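Local coordinates for Lactamase_B domain-containing protein (Pontibacter korlensis, PDB 6XFR) that probably hydrolyses the beta-lactam ring of antibiotics to a substituted beta-amino acid, as a zinc-dependent class B (B1) metallo-beta-lactamase, at residues V134-T142 against S180-R191; Q91-E101 against G113-T121. All coordinates share one frame; numbering follows the deposited sequence.

Interaction 1 (V134-T142 against S180-R191); sequences VYFPGGGHT and SWPLAIQRLQQR. With ZN (zinc ion), chain N.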
loop_
_atom_site.group_PDB
_atom_site.type_symbol
_atom_site.label_atom_id
_atom_site.label_comp_id
_atom_site.label_asym_id
_atom_site.label_seq_id
_atom_site.Cartn_x
_atom_site.Cartn_y
_atom_site.Cartn_z
ATOM N N VAL B 134 4.320 -2.870 -21.331
ATOM C CA VAL B 134 5.111 -3.975 -20.826
ATOM C C VAL B 134 6.548 -3.708 -21.231
ATOM O O VAL B 134 6.803 -3.197 -22.323
ATOM C CB VAL B 134 4.568 -5.329 -21.313
ATOM C CG1 VAL B 134 5.193 -6.477 -20.515
ATOM C CG2 VAL B 134 3.086 -5.345 -21.088
ATOM N N TYR B 135 7.484 -3.947 -20.323
ATOM C CA TYR B 135 8.852 -3.516 -20.589
ATOM C C TYR B 135 9.859 -4.506 -20.020
ATOM O O TYR B 135 9.625 -5.116 -18.968
ATOM C CB TYR B 135 9.117 -2.120 -20.020
ATOM C CG TYR B 135 10.564 -1.653 -20.138
ATOM C CD1 TYR B 135 11.103 -1.283 -21.358
ATOM C CD2 TYR B 135 11.373 -1.581 -19.031
ATOM C CE1 TYR B 135 12.407 -0.844 -21.467
ATOM C CE2 TYR B 135 12.662 -1.145 -19.126
ATOM C CZ TYR B 135 13.183 -0.772 -20.346
ATOM O OH TYR B 135 14.500 -0.336 -20.406
ATOM N N PHE B 136 10.952 -4.685 -20.758
ATOM C CA PHE B 136 12.031 -5.586 -20.372
ATOM C C PHE B 136 13.232 -4.758 -19.982
ATOM O O PHE B 136 13.859 -4.160 -20.865
ATOM C CB PHE B 136 12.408 -6.539 -21.512
ATOM C CG PHE B 136 13.530 -7.475 -21.155
ATOM C CD1 PHE B 136 13.351 -8.445 -20.164
ATOM C CD2 PHE B 136 14.786 -7.360 -21.779
ATOM C CE1 PHE B 136 14.395 -9.292 -19.829
ATOM C CE2 PHE B 136 15.831 -8.194 -21.448
ATOM C CZ PHE B 136 15.647 -9.166 -20.483
ATOM N N PRO B 137 13.569 -4.650 -18.697
ATOM C CA PRO B 137 14.738 -3.858 -18.278
ATOM C C PRO B 137 16.038 -4.640 -18.225
ATOM O O PRO B 137 17.090 -4.042 -17.977
ATOM C CB PRO B 137 14.334 -3.387 -16.880
ATOM C CG PRO B 137 13.450 -4.475 -16.362
ATOM C CD PRO B 137 12.722 -5.052 -17.552
ATOM N N GLY B 138 15.991 -5.945 -18.450
ATOM C CA GLY B 138 17.148 -6.806 -18.323
ATOM C C GLY B 138 16.931 -7.909 -17.298
ATOM O O GLY B 138 15.970 -7.913 -16.525
ATOM N N GLY B 139 17.845 -8.878 -17.341
ATOM C CA GLY B 139 17.792 -9.964 -16.386
ATOM C C GLY B 139 18.097 -9.469 -14.979
ATOM O O GLY B 139 18.985 -8.639 -14.761
ATOM N N GLY B 140 17.369 -10.019 -14.013
ATOM C CA GLY B 140 17.610 -9.746 -12.617
ATOM C C GLY B 140 17.251 -10.998 -11.857
ATOM O O GLY B 140 18.064 -11.937 -11.768
ATOM N N HIS B 141 16.020 -11.028 -11.331
ATOM C CA HIS B 141 15.498 -12.233 -10.684
ATOM C C HIS B 141 15.507 -13.444 -11.628
ATOM O O HIS B 141 15.855 -14.563 -11.224
ATOM C CB HIS B 141 14.096 -11.937 -10.176
ATOM C CG HIS B 141 13.325 -13.139 -9.733
ATOM N ND1 HIS B 141 13.550 -13.766 -8.528
ATOM C CD2 HIS B 141 12.309 -13.811 -10.324
ATOM C CE1 HIS B 141 12.708 -14.771 -8.393
ATOM N NE2 HIS B 141 11.945 -14.820 -9.471
ATOM N N THR B 142 15.125 -13.239 -12.886
ATOM C CA THR B 142 15.234 -14.252 -13.911
ATOM C C THR B 142 15.755 -13.580 -15.169
ATOM O O THR B 142 15.804 -12.351 -15.256
ATOM C CB THR B 142 13.896 -14.941 -14.200
ATOM O OG1 THR B 142 12.915 -13.957 -14.540
ATOM C CG2 THR B 142 13.443 -15.752 -13.014
ATOM N N SER B 180 23.366 -8.463 -13.547
ATOM C CA SER B 180 22.517 -7.596 -14.357
ATOM C C SER B 180 21.449 -6.880 -13.552
ATOM O O SER B 180 21.081 -5.756 -13.902
ATOM C CB SER B 180 21.858 -8.396 -15.484
ATOM O OG SER B 180 21.044 -7.561 -16.300
ATOM N N TRP B 181 20.938 -7.518 -12.496
ATOM C CA TRP B 181 19.890 -6.953 -11.639
ATOM C C TRP B 181 20.091 -5.475 -11.308
ATOM O O TRP B 181 19.137 -4.704 -11.462
ATOM C CB TRP B 181 19.847 -7.784 -10.350
ATOM C CG TRP B 181 18.503 -7.875 -9.698
ATOM C CD1 TRP B 181 17.489 -6.960 -9.748
ATOM C CD2 TRP B 181 18.031 -8.954 -8.897
ATOM N NE1 TRP B 181 16.421 -7.408 -9.033
ATOM C CE2 TRP B 181 16.728 -8.631 -8.493
ATOM C CE3 TRP B 181 18.586 -10.171 -8.481
ATOM C CZ2 TRP B 181 15.960 -9.487 -7.698
ATOM C CZ3 TRP B 181 17.835 -11.010 -7.705
ATOM C CH2 TRP B 181 16.528 -10.669 -7.318
ATOM N N PRO B 182 21.291 -5.025 -10.910
ATOM C CA PRO B 182 21.476 -3.593 -10.591
ATOM C C PRO B 182 21.183 -2.653 -11.748
ATOM O O PRO B 182 20.596 -1.586 -11.541
ATOM C CB PRO B 182 22.956 -3.522 -10.196
ATOM C CG PRO B 182 23.331 -4.912 -9.856
ATOM C CD PRO B 182 22.522 -5.812 -10.697
ATOM N N LEU B 183 21.605 -3.000 -12.959
ATOM C CA LEU B 183 21.320 -2.148 -14.103
ATOM C C LEU B 183 19.842 -2.217 -14.492
ATOM O O LEU B 183 19.278 -1.231 -14.977
ATOM C CB LEU B 183 22.244 -2.546 -15.263
ATOM C CG LEU B 183 23.713 -2.581 -14.808
ATOM C CD1 LEU B 183 24.659 -3.037 -15.894
ATOM C CD2 LEU B 183 24.142 -1.217 -14.251
ATOM N N ALA B 184 19.189 -3.351 -14.269
ATOM C CA ALA B 184 17.761 -3.417 -14.554
ATOM C C ALA B 184 16.983 -2.473 -13.646
ATOM O O ALA B 184 16.053 -1.794 -14.099
ATOM C CB ALA B 184 17.257 -4.853 -14.412
ATOM N N ILE B 185 17.351 -2.409 -12.357
ATOM C CA ILE B 185 16.677 -1.484 -11.452
ATOM C C ILE B 185 16.860 -0.051 -11.931
ATOM O O ILE B 185 15.894 0.721 -12.031
ATOM C CB ILE B 185 17.196 -1.664 -10.011
ATOM C CG1 ILE B 185 16.733 -2.999 -9.456
ATOM C CG2 ILE B 185 16.734 -0.467 -9.113
ATOM C CD1 ILE B 185 15.265 -3.233 -9.738
ATOM N N GLN B 186 18.096 0.307 -12.293
ATOM C CA GLN B 186 18.382 1.666 -12.727
ATOM C C GLN B 186 17.674 1.997 -14.030
ATOM O O GLN B 186 17.297 3.147 -14.257
ATOM C CB GLN B 186 19.887 1.838 -12.847
ATOM C CG GLN B 186 20.569 1.514 -11.539
ATOM C CD GLN B 186 22.074 1.588 -11.603
ATOM O OE1 GLN B 186 22.716 0.825 -12.312
ATOM N NE2 GLN B 186 22.646 2.524 -10.871
ATOM N N ARG B 187 17.454 1.007 -14.883
ATOM C CA ARG B 187 16.606 1.244 -16.036
ATOM C C ARG B 187 15.194 1.606 -15.579
ATOM O O ARG B 187 14.629 2.623 -16.008
ATOM C CB ARG B 187 16.610 0.005 -16.928
ATOM C CG ARG B 187 17.646 0.016 -18.027
ATOM C CD ARG B 187 17.968 -1.388 -18.567
ATOM N NE ARG B 187 19.312 -1.462 -19.162
ATOM C CZ ARG B 187 20.235 -2.410 -18.924
ATOM N NH1 ARG B 187 20.019 -3.429 -18.094
ATOM N NH2 ARG B 187 21.409 -2.334 -19.533
ATOM N N LEU B 188 14.655 0.870 -14.606
ATOM C CA LEU B 188 13.335 1.225 -14.103
ATOM C C LEU B 188 13.326 2.637 -13.526
ATOM O O LEU B 188 12.415 3.430 -13.808
ATOM C CB LEU B 188 12.910 0.223 -13.046
ATOM C CG LEU B 188 12.714 -1.204 -13.530
ATOM C CD1 LEU B 188 12.168 -2.023 -12.375
ATOM C CD2 LEU B 188 11.782 -1.230 -14.710
ATOM N N GLN B 189 14.341 2.983 -12.726
ATOM C CA GLN B 189 14.376 4.328 -12.165
ATOM C C GLN B 189 14.460 5.385 -13.251
ATOM O O GLN B 189 13.918 6.477 -13.080
ATOM C CB GLN B 189 15.542 4.503 -11.215
ATOM C CG GLN B 189 15.463 3.728 -9.941
ATOM C CD GLN B 189 16.765 3.846 -9.217
ATOM O OE1 GLN B 189 17.816 3.834 -9.868
ATOM N NE2 GLN B 189 16.733 3.992 -7.873
ATOM N N GLN B 190 15.109 5.096 -14.380
ATOM C CA GLN B 190 15.231 6.142 -15.382
ATOM C C GLN B 190 14.036 6.210 -16.322
ATOM O O GLN B 190 13.734 7.293 -16.838
ATOM C CB GLN B 190 16.524 5.938 -16.202
ATOM C CG GLN B 190 17.363 7.226 -16.358
ATOM C CD GLN B 190 17.797 7.834 -15.002
ATOM O OE1 GLN B 190 18.416 7.164 -14.162
ATOM N NE2 GLN B 190 17.438 9.100 -14.783
ATOM N N ARG B 191 13.269 5.127 -16.442
ATOM C CA ARG B 191 12.139 5.081 -17.358
ATOM C C ARG B 191 10.814 5.507 -16.736
ATOM O O ARG B 191 9.938 5.994 -17.460
ATOM C CB ARG B 191 12.022 3.673 -17.929
ATOM C CG ARG B 191 10.932 3.478 -18.920
ATOM C CD ARG B 191 10.960 2.083 -19.472
ATOM N NE ARG B 191 10.147 1.991 -20.674
ATOM C CZ ARG B 191 10.596 2.207 -21.906
ATOM N NH1 ARG B 191 11.874 2.521 -22.131
ATOM N NH2 ARG B 191 9.757 2.112 -22.917
HETATM ZN ZN ZN N . 10.415 -15.910 -9.849
#
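Tyr135, the last residue of strand 130-135, offers one ring face to Arg191 in the final turn of helix 181-191. Arg191 CD sits over the middle of the ring, 3.5 Å from the Tyr135 centroid, and the guanidinium continues flat across the CD1-CE1 side with the two planes 6° apart. Its CZ is 33° off the ring normal, which makes this an off-centre cation-pi stack. The extended arginine chain, with CG anti to the backbone N (chi1 -178°), carries the group that far. At the ring edge stands Leu188 CD2, while the hydroxyl end of Tyr135 reaches the aliphatic part of Arg187. Pro137 then lays its ring on the helix: Pro137 CB lies 4.1 Å from Ala184 CB and 4.0 Å from Leu188 CD2. Its carbonyl O faces Arg187 NH1, a bent hydrogen bond whose geometry is less certain. Three glycines follow, the chain passing close over the start of the helix. Gly138 adopts backbone angles that suit glycine, and Gly139 O accepts a hydrogen bond of 2.8 Å from Ser180 OG, in the carbonyl plane and on a lone pair. Gly140 comes nearest, its CA 3.7 Å from that of Trp181; Gly140 CA makes a CH-pi contact over the five-membered ring, and His141 N lies above the middle of the indole on the same face. Trp181 NE1 is hydrogen-bonded to Leu161 O, which helps hold the indole. At the end of this run His141 CB touches the rim of the six-membered ring, and His141 NE2 binds zinc at 1.9 Å. With His78 and His80 it completes the three-histidine zinc site of B1 metallo-beta-lactamases, here reached by a glycine-rich loop packed on a helix.

Interaction 2 (Q91-E101 against G113-T121); sequences QRQGVPVVTSE and GTPDVTFAT
Two short parallel strands, 98-100 and 117-119, pair here as a two-stranded sheet, the first leading through helix 101-109 into the second. Val98, Thr99 and Ser100 stand beside Val117, Thr118 and Phe119. Thr99 bonds through both its backbone polar atoms: its N donates to Val117 O at 3.2 Å, and its O accepts from Phe119 N at 2.9 Å, both in the carbonyl plane. Beyond it, Glu101 N reaches Phe119 O from above the carbonyl plane, where the strand gives way to the helix whose N-cap position Ser100 occupies, with Ser100 OG hydrogen-bonded to Thr103 OG1. The side chains of Val98 and Val117 lie alongside each other, pointing the same way, with Val98 CG2 4.1 Å from Val117 CB. On the other face Thr99 crosses Pro115 at about a right angle, and both, with Thr118, lean on Ala104 of helix 101-109. Thr99 OG1, lying between the backbone N and carbonyl carbon (chi1 76°), donates to Ser100 O of the next residue. Before the strands, Asp116 closes the junction. Its OD1 takes Val97 N on the anti lone pair at 2.9 Å and, from above the carboxylate plane, Gln91 NE2 at 3.1 Å; Asp116 N returns a bond to Val97 O. The same amide nitrogen of Gln91 also donates to Thr114 O at 2.9 Å, nearly straight at 164°, so two acceptors fix the rotation of the amide. Strand, helix and parallel strand form a beta-alpha-beta unit, and backbone hydrogen bonds of Pro96 and Val98 to Cys74 tie it to strand 71-75 within the alpha-beta/beta-alpha fold of metallo-beta-lactamases.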
loop_
_atom_site.group_PDB
_atom_site.type_symbol
_atom_site.label_atom_id
_atom_site.label_comp_id
_atom_site.label_asym_id
_atom_site.label_seq_id
_atom_site.Cartn_x
_atom_site.Cartn_y
_atom_site.Cartn_z
ATOM N N GLN B 91 -6.191 -20.695 -19.036
ATOM C CA GLN B 91 -6.432 -21.078 -20.421
ATOM C C GLN B 91 -7.620 -22.033 -20.546
ATOM O O GLN B 91 -8.322 -22.037 -21.569
ATOM C CB GLN B 91 -5.180 -21.738 -20.974
ATOM C CG GLN B 91 -4.097 -20.771 -21.365
ATOM C CD GLN B 91 -2.841 -21.482 -21.844
ATOM O OE1 GLN B 91 -2.552 -22.587 -21.416
ATOM N NE2 GLN B 91 -2.110 -20.856 -22.764
ATOM N N ARG B 92 -7.877 -22.831 -19.510
ATOM C CA ARG B 92 -9.058 -23.668 -19.503
ATOM C C ARG B 92 -10.357 -22.878 -19.488
ATOM O O ARG B 92 -11.416 -23.476 -19.679
ATOM C CB ARG B 92 -9.062 -24.563 -18.302
ATOM C CG ARG B 92 -10.184 -25.490 -18.354
ATOM C CD ARG B 92 -9.872 -26.620 -17.480
ATOM N NE ARG B 92 -10.675 -26.561 -16.275
ATOM C CZ ARG B 92 -11.879 -27.106 -16.181
ATOM N NH1 ARG B 92 -12.392 -27.755 -17.226
ATOM N NH2 ARG B 92 -12.552 -27.021 -15.044
ATOM N N GLN B 93 -10.330 -21.583 -19.182
ATOM C CA GLN B 93 -11.510 -20.748 -19.334
ATOM C C GLN B 93 -11.459 -19.882 -20.589
ATOM O O GLN B 93 -12.137 -18.858 -20.641
ATOM C CB GLN B 93 -11.700 -19.873 -18.091
ATOM C CG GLN B 93 -12.906 -20.303 -17.174
ATOM C CD GLN B 93 -12.575 -21.529 -16.354
ATOM O OE1 GLN B 93 -11.579 -21.564 -15.627
ATOM N NE2 GLN B 93 -13.378 -22.553 -16.500
ATOM N N GLY B 94 -10.644 -20.238 -21.581
ATOM C CA GLY B 94 -10.648 -19.528 -22.846
ATOM C C GLY B 94 -9.970 -18.173 -22.848
ATOM O O GLY B 94 -10.063 -17.450 -23.846
ATOM N N VAL B 95 -9.304 -17.808 -21.759
ATOM C CA VAL B 95 -8.601 -16.529 -21.626
ATOM C C VAL B 95 -7.224 -16.639 -22.274
ATOM O O VAL B 95 -6.442 -17.523 -21.891
ATOM C CB VAL B 95 -8.472 -16.167 -20.150
ATOM C CG1 VAL B 95 -7.610 -14.896 -19.970
ATOM C CG2 VAL B 95 -9.843 -16.041 -19.528
ATOM N N PRO B 96 -6.851 -15.732 -23.183
ATOM C CA PRO B 96 -5.491 -15.780 -23.756
ATOM C C PRO B 96 -4.410 -15.341 -22.768
ATOM O O PRO B 96 -4.447 -14.240 -22.212
ATOM C CB PRO B 96 -5.568 -14.839 -24.967
ATOM C CG PRO B 96 -6.769 -14.039 -24.784
ATOM C CD PRO B 96 -7.731 -14.789 -23.891
ATOM N N VAL B 97 -3.408 -16.205 -22.598
ATOM C CA VAL B 97 -2.195 -15.901 -21.846
ATOM C C VAL B 97 -1.141 -15.440 -22.833
ATOM O O VAL B 97 -0.952 -16.056 -23.889
ATOM C CB VAL B 97 -1.679 -17.120 -21.064
ATOM C CG1 VAL B 97 -0.459 -16.717 -20.286
ATOM C CG2 VAL B 97 -2.762 -17.710 -20.164
ATOM N N VAL B 98 -0.437 -14.373 -22.485
ATOM C CA VAL B 98 0.476 -13.707 -23.402
ATOM C C VAL B 98 1.752 -13.370 -22.661
ATOM O O VAL B 98 1.702 -12.760 -21.586
ATOM C CB VAL B 98 -0.174 -12.428 -23.975
ATOM C CG1 VAL B 98 0.804 -11.657 -24.839
ATOM C CG2 VAL B 98 -1.432 -12.789 -24.777
ATOM N N THR B 99 2.901 -13.709 -23.255
ATOM C CA THR B 99 4.173 -13.524 -22.569
ATOM C C THR B 99 5.208 -12.986 -23.558
ATOM O O THR B 99 4.951 -12.835 -24.752
ATOM C CB THR B 99 4.632 -14.834 -21.879
ATOM O OG1 THR B 99 5.140 -15.752 -22.840
ATOM C CG2 THR B 99 3.490 -15.525 -21.151
ATOM N N SER B 100 6.383 -12.659 -23.048
ATOM C CA SER B 100 7.512 -12.401 -23.923
ATOM C C SER B 100 7.955 -13.701 -24.593
ATOM O O SER B 100 7.592 -14.803 -24.168
ATOM C CB SER B 100 8.670 -11.767 -23.143
ATOM O OG SER B 100 9.301 -12.700 -22.283
ATOM N N GLU B 101 8.718 -13.557 -25.684
ATOM C CA GLU B 101 9.231 -14.725 -26.395
ATOM C C GLU B 101 10.082 -15.582 -25.477
ATOM O O GLU B 101 9.902 -16.799 -25.410
ATOM C CB GLU B 101 10.062 -14.303 -27.610
ATOM C CG GLU B 101 9.521 -14.746 -28.923
ATOM C CD GLU B 101 10.493 -14.489 -30.091
ATOM O OE1 GLU B 101 11.641 -15.005 -30.056
ATOM O OE2 GLU B 101 10.105 -13.791 -31.060
ATOM N N GLY B 113 3.318 -24.491 -18.908
ATOM C CA GLY B 113 2.491 -24.437 -20.107
ATOM C C GLY B 113 3.047 -23.608 -21.259
ATOM O O GLY B 113 4.126 -23.021 -21.148
ATOM N N THR B 114 2.299 -23.520 -22.359
ATOM C CA THR B 114 2.655 -22.685 -23.500
ATOM C C THR B 114 1.719 -21.489 -23.606
ATOM O O THR B 114 0.496 -21.647 -23.736
ATOM C CB THR B 114 2.618 -23.483 -24.797
ATOM O OG1 THR B 114 3.050 -24.825 -24.552
ATOM C CG2 THR B 114 3.527 -22.836 -25.818
ATOM N N PRO B 115 2.245 -20.282 -23.570
ATOM C CA PRO B 115 1.418 -19.110 -23.857
ATOM C C PRO B 115 0.730 -19.236 -25.212
ATOM O O PRO B 115 1.192 -19.934 -26.112
ATOM C CB PRO B 115 2.431 -17.968 -23.899
ATOM C CG PRO B 115 3.696 -18.525 -23.329
ATOM C CD PRO B 115 3.673 -19.979 -23.430
ATOM N N ASP B 116 -0.386 -18.519 -25.345
ATOM C CA ASP B 116 -1.159 -18.456 -26.581
ATOM C C ASP B 116 -0.573 -17.471 -27.590
ATOM O O ASP B 116 -0.747 -17.645 -28.794
ATOM C CB ASP B 116 -2.618 -18.065 -26.277
ATOM C CG ASP B 116 -3.304 -19.026 -25.301
ATOM O OD1 ASP B 116 -3.638 -18.593 -24.175
ATOM O OD2 ASP B 116 -3.488 -20.224 -25.641
ATOM N N VAL B 117 0.080 -16.411 -27.131
ATOM C CA VAL B 117 0.752 -15.464 -28.012
ATOM C C VAL B 117 2.013 -15.031 -27.302
ATOM O O VAL B 117 2.048 -14.945 -26.075
ATOM C CB VAL B 117 -0.101 -14.235 -28.383
ATOM C CG1 VAL B 117 0.674 -13.322 -29.316
ATOM C CG2 VAL B 117 -1.368 -14.687 -29.038
ATOM N N THR B 118 3.056 -14.764 -28.075
ATOM C CA THR B 118 4.253 -14.161 -27.518
ATOM C C THR B 118 4.547 -12.854 -28.241
ATOM O O THR B 118 4.125 -12.643 -29.380
ATOM C CB THR B 118 5.463 -15.093 -27.597
ATOM O OG1 THR B 118 5.570 -15.619 -28.915
ATOM C CG2 THR B 118 5.324 -16.227 -26.611
ATOM N N PHE B 119 5.239 -11.965 -27.539
ATOM C CA PHE B 119 5.703 -10.711 -28.094
ATOM C C PHE B 119 7.214 -10.646 -27.936
ATOM O O PHE B 119 7.748 -11.001 -26.879
ATOM C CB PHE B 119 5.020 -9.552 -27.396
ATOM C CG PHE B 119 3.584 -9.425 -27.761
ATOM C CD1 PHE B 119 2.633 -10.247 -27.166
ATOM C CD2 PHE B 119 3.184 -8.531 -28.740
ATOM C CE1 PHE B 119 1.290 -10.161 -27.524
ATOM C CE2 PHE B 119 1.860 -8.436 -29.117
ATOM C CZ PHE B 119 0.906 -9.251 -28.508
ATOM N N ALA B 120 7.899 -10.209 -28.995
ATOM C CA ALA B 120 9.338 -10.005 -28.959
ATOM C C ALA B 120 9.740 -8.552 -28.746
ATOM O O ALA B 120 10.937 -8.265 -28.671
ATOM C CB ALA B 120 9.962 -10.504 -30.256
ATOM N N THR B 121 8.777 -7.633 -28.681
ATOM C CA THR B 121 9.011 -6.196 -28.581
ATOM C C THR B 121 8.385 -5.614 -27.310
ATOM O O THR B 121 7.370 -6.118 -26.819
ATOM C CB THR B 121 8.478 -5.453 -29.842
ATOM O OG1 THR B 121 7.169 -5.929 -30.211
ATOM C CG2 THR B 121 9.430 -5.625 -30.990
#

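In the fold
Interactions 1 and 2 follow one another along the chain, their centres about 22 Å apart, their nearest atoms about 5 Å apart and not touching. Both are partly buried and hold different elements. Interaction 2 joins two strands separated in sequence by one helix, so main-chain bonds dominate and an aspartate and a glutamine tie the end where the two strands begin. Interaction 1 sets a loop against a helix more distant in sequence, and relies on apolar packing, a stacked guanidinium and an indole face, with few bonds. Of the touching residues, the exposed ones in 1 are the two arginines, whereas in 2 they lie mainly on 113-121. Only 1 supplies a ligand of the three-histidine zinc site; the side chain of Ser100 in 2 lies about 7 Å from that of His78.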